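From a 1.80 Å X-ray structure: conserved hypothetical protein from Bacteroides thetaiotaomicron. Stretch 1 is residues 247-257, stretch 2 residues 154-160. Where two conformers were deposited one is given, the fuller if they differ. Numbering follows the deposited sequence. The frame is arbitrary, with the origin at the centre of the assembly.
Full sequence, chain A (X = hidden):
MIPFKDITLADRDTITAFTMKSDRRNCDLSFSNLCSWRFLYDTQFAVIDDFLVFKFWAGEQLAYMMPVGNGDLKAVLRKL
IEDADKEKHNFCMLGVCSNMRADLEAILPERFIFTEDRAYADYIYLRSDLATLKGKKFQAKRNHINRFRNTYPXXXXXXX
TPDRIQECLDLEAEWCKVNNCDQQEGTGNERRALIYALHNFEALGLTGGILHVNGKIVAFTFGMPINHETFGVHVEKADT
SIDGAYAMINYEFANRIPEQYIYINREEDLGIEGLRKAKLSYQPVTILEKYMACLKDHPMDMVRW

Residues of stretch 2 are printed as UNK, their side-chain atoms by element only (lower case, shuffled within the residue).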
# COMPACT_ATOMS: atom_id res chain seq x y z
N ALA A 247 0.64 30.75 8.04
CA ALA A 247 1.87 31.52 8.31
C ALA A 247 2.45 31.22 9.69
O ALA A 247 3.68 31.03 9.84
CB ALA A 247 1.63 33.06 8.16
N MET A 248 1.60 31.21 10.72
CA MET A 248 2.08 31.03 12.09
C MET A 248 2.66 29.62 12.33
O MET A 248 3.72 29.48 12.97
CB MET A 248 1.02 31.34 13.14
CG MET A 248 1.56 31.15 14.59
SD MET A 248 3.05 32.24 14.88
CE MET A 248 2.03 33.54 14.99
N ILE A 249 1.99 28.59 11.81
CA ILE A 249 2.49 27.22 12.04
C ILE A 249 3.81 26.96 11.32
O ILE A 249 4.71 26.30 11.85
CB ILE A 249 1.45 26.10 11.78
CG1 ILE A 249 1.95 24.82 12.48
CG2 ILE A 249 1.16 25.91 10.26
CD1 ILE A 249 0.92 23.88 12.91
N ASN A 250 3.93 27.52 10.11
CA ASN A 250 5.17 27.49 9.34
C ASN A 250 6.32 28.09 10.17
O ASN A 250 7.34 27.44 10.38
CB ASN A 250 4.91 28.27 8.03
CG ASN A 250 6.11 28.33 7.10
OD1 ASN A 250 7.28 28.30 7.52
ND2 ASN A 250 5.81 28.44 5.80
N TYR A 251 6.13 29.32 10.67
CA TYR A 251 7.09 30.02 11.50
C TYR A 251 7.43 29.26 12.80
O TYR A 251 8.61 29.10 13.13
CB TYR A 251 6.56 31.41 11.82
CG TYR A 251 7.47 32.21 12.70
CD1 TYR A 251 8.59 32.85 12.17
CD2 TYR A 251 7.24 32.30 14.07
CE1 TYR A 251 9.44 33.61 12.99
CE2 TYR A 251 8.09 33.05 14.91
CZ TYR A 251 9.18 33.68 14.35
OH TYR A 251 10.01 34.42 15.20
N GLU A 252 6.43 28.81 13.55
CA GLU A 252 6.73 28.12 14.82
C GLU A 252 7.52 26.84 14.57
O GLU A 252 8.49 26.56 15.26
CB GLU A 252 5.44 27.82 15.61
CG GLU A 252 4.81 29.09 16.24
CD GLU A 252 5.29 29.35 17.66
OE1 GLU A 252 6.21 28.63 18.14
OE2 GLU A 252 4.76 30.30 18.29
N PHE A 253 7.09 26.05 13.58
CA PHE A 253 7.76 24.78 13.36
C PHE A 253 9.18 24.99 12.79
O PHE A 253 10.08 24.24 13.16
CB PHE A 253 6.90 23.86 12.49
CG PHE A 253 7.49 22.47 12.30
CD1 PHE A 253 7.77 21.66 13.40
CD2 PHE A 253 7.75 21.99 11.02
CE1 PHE A 253 8.30 20.38 13.23
CE2 PHE A 253 8.29 20.71 10.83
CZ PHE A 253 8.55 19.90 11.95
N ALA A 254 9.37 26.02 11.95
CA ALA A 254 10.71 26.30 11.39
C ALA A 254 11.70 26.52 12.55
O ALA A 254 12.84 26.05 12.52
CB ALA A 254 10.67 27.52 10.44
N ASN A 255 11.22 27.18 13.59
CA ASN A 255 12.04 27.42 14.77
C ASN A 255 12.40 26.19 15.60
O ASN A 255 13.34 26.24 16.42
CB ASN A 255 11.44 28.55 15.61
CG ASN A 255 11.84 29.91 15.05
OD1 ASN A 255 12.98 30.38 15.27
ND2 ASN A 255 10.94 30.54 14.32
N ARG A 256 11.65 25.12 15.40
CA ARG A 256 11.89 23.83 16.08
C ARG A 256 12.82 22.91 15.27
O ARG A 256 13.38 21.95 15.80
CB ARG A 256 10.57 23.12 16.36
CG ARG A 256 9.58 23.93 17.23
CD ARG A 256 10.20 24.33 18.60
NE ARG A 256 9.17 24.93 19.45
CZ ARG A 256 8.52 24.34 20.45
NH1 ARG A 256 8.83 23.11 20.85
NH2 ARG A 256 7.59 25.05 21.10
N ILE A 257 12.98 23.19 13.98
CA ILE A 257 13.87 22.39 13.14
C ILE A 257 15.32 22.67 13.57
O ILE A 257 15.73 23.84 13.66
CB ILE A 257 13.66 22.73 11.63
CG1 ILE A 257 12.28 22.22 11.17
CG2 ILE A 257 14.83 22.17 10.79
CD1 ILE A 257 11.84 22.75 9.77
N UNK A 154 -3.32 34.72 22.62
CA UNK A 154 -3.22 33.58 23.52
C UNK A 154 -3.25 32.24 22.74
O UNK A 154 -3.64 31.17 23.26
o UNK A 154 -5.74 33.73 22.49
c UNK A 154 -5.73 33.63 23.75
c UNK A 154 -4.39 33.62 24.48
o UNK A 154 -6.76 33.57 24.45
N UNK A 155 -2.82 32.28 21.50
CA UNK A 155 -2.69 31.03 20.75
C UNK A 155 -1.67 30.11 21.45
O UNK A 155 -0.84 30.57 22.25
c UNK A 155 0.05 30.53 18.79
c UNK A 155 -0.82 31.61 19.06
c UNK A 155 1.07 33.11 18.83
c UNK A 155 1.91 32.04 18.60
o UNK A 155 3.24 32.27 18.35
c UNK A 155 1.42 30.74 18.56
c UNK A 155 -0.30 32.89 19.07
c UNK A 155 -2.31 31.36 19.30
N UNK A 156 -1.72 28.81 21.15
CA UNK A 156 -0.80 27.85 21.74
C UNK A 156 -0.25 26.95 20.65
O UNK A 156 -1.02 26.28 19.95
o UNK A 156 -2.91 27.45 26.24
c UNK A 156 -2.64 26.96 25.15
c UNK A 156 -1.86 27.80 24.12
o UNK A 156 -3.00 25.80 24.87
c UNK A 156 -1.47 27.01 22.83
N UNK A 157 1.07 26.96 20.49
CA UNK A 157 1.75 26.00 19.64
C UNK A 157 2.30 24.85 20.50
O UNK A 157 2.93 25.08 21.55
c UNK A 157 5.36 23.94 16.63
o UNK A 157 6.17 23.08 15.91
c UNK A 157 5.71 24.26 17.93
c UNK A 157 4.25 24.52 16.05
c UNK A 157 2.91 26.67 18.91
c UNK A 157 3.46 25.39 16.78
c UNK A 157 4.92 25.15 18.67
c UNK A 157 3.78 25.72 18.11
N UNK A 158 2.05 23.63 20.06
CA UNK A 158 2.55 22.44 20.74
C UNK A 158 3.22 21.51 19.73
O UNK A 158 2.76 21.42 18.57
c UNK A 158 1.41 21.65 21.43
o UNK A 158 0.31 21.50 20.52
c UNK A 158 0.95 22.34 22.72
N UNK A 159 4.28 20.78 20.18
CA UNK A 159 4.81 19.71 19.35
C UNK A 159 3.77 18.60 19.20
O UNK A 159 2.87 18.46 20.05
c UNK A 159 6.32 20.29 21.14
c UNK A 159 5.02 20.91 21.46
c UNK A 159 6.02 19.19 20.15
N UNK A 160 3.86 17.85 18.12
CA UNK A 160 3.04 16.65 18.00
C UNK A 160 3.59 15.59 18.95
O UNK A 160 4.78 15.25 18.91
c UNK A 160 2.24 14.74 16.56
c UNK A 160 2.95 16.09 16.55
c UNK A 160 2.18 17.08 15.64
c UNK A 160 2.15 16.69 14.15

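Position 154 has four side-chain atoms, a carbon followed by a second carbon that carries two oxygens. This short carboxylate is Asp154. It lies out of reach of stretch 1, and its exposed, charged end suits a loop position just before the strand.

At position 155 a single carbon leads to a six-carbon ring bearing one oxygen at its far end, eight atoms in all. The CA-to-CB bond points toward the helix, and the oxygen on the ring ends close to both Met248 and Glu252. A ring with a para oxygen is a tyrosine, so this is Tyr155. Its OH donates a very short hydrogen bond to OE2 of Glu252, 2.5 Å away, with the carboxylate oxygen at the ring edge, near the ring plane, where a phenol hydroxyl presents its hydrogen. SD of Met248 lies 3.5 Å from OH of Tyr155 and 4.7 Å from the centroid of the Tyr155 ring, an oblique sulfur-aromatic contact. The residue type suits its place because a long, flat side chain brings an apolar surface to the thioether and a polar tip to the acid.

Position 156 carries three carbons in a row, the third holding two oxygens. Its CA-to-CB bond points away from the helix, as alternation along a strand predicts, and the side chain makes no contact with stretch 1. This is Glu156, whose exposed position lets water solvate the charge.

At position 157 the direction reverses again, toward the helix. One carbon is followed by a six-carbon ring with an oxygen, and the ring lies against Glu252, Ile249, Phe253 and Arg256. This is Tyr157, which has the largest covered area in the contact, 142 Å². CB of Glu252 packs over one ring face, 3.6 Å from the centroid of the Tyr157 ring and 21° off the ring normal, a CH-pi contact. At the ring edge, CG1 of Ile249 comes within 4.3 Å of CE1 of Tyr157, and NH2 of Arg256 within 3.6 Å of CD2 of Tyr157. The edge of the ring, at CE2 of Tyr157, lies over one face of the Arg256 guanidinium. At the tip, OH of Tyr157 reaches to 3.3 Å from CD1 of Phe253, at the edge of that ring. A broad aromatic can meet all four of these neighbours at once.

Position 158 has one carbon carrying an oxygen and another carbon, a small branched side chain. The CA-to-CB bond points away from the helix and the side chain touches nothing on stretch 1. This is Thr158; beta-branched residues are readily accommodated in strands.

Position 159 has three carbons closing a ring onto the backbone nitrogen. The CA-to-CB bond points sideways, and a ring carbon approaches Arg256; this is Pro159, whose CG lies 3.8 Å from NH1 of Arg256, so its compact ring offers a little apolar surface (19 Å² covered) to the guanidinium.

Position 160 has four carbons, forked at the first, with one arm two carbons long: Ile160. Buried but out of reach of stretch 1, it is an apolar side chain in an enclosed setting.

The contact works by periodicity. Met248, Glu252 and Arg256 recur every four residues, as do Ile249 and Phe253, putting them on one side of the helix, and meet tyrosines at alternate positions, 155 and 157, with Arg256 also reaching Pro159. Glu252 joins the two tyrosines, its carboxylate binding Tyr155 while its CB covers Tyr157.

Stretch 2 154-160: DYEYTPI
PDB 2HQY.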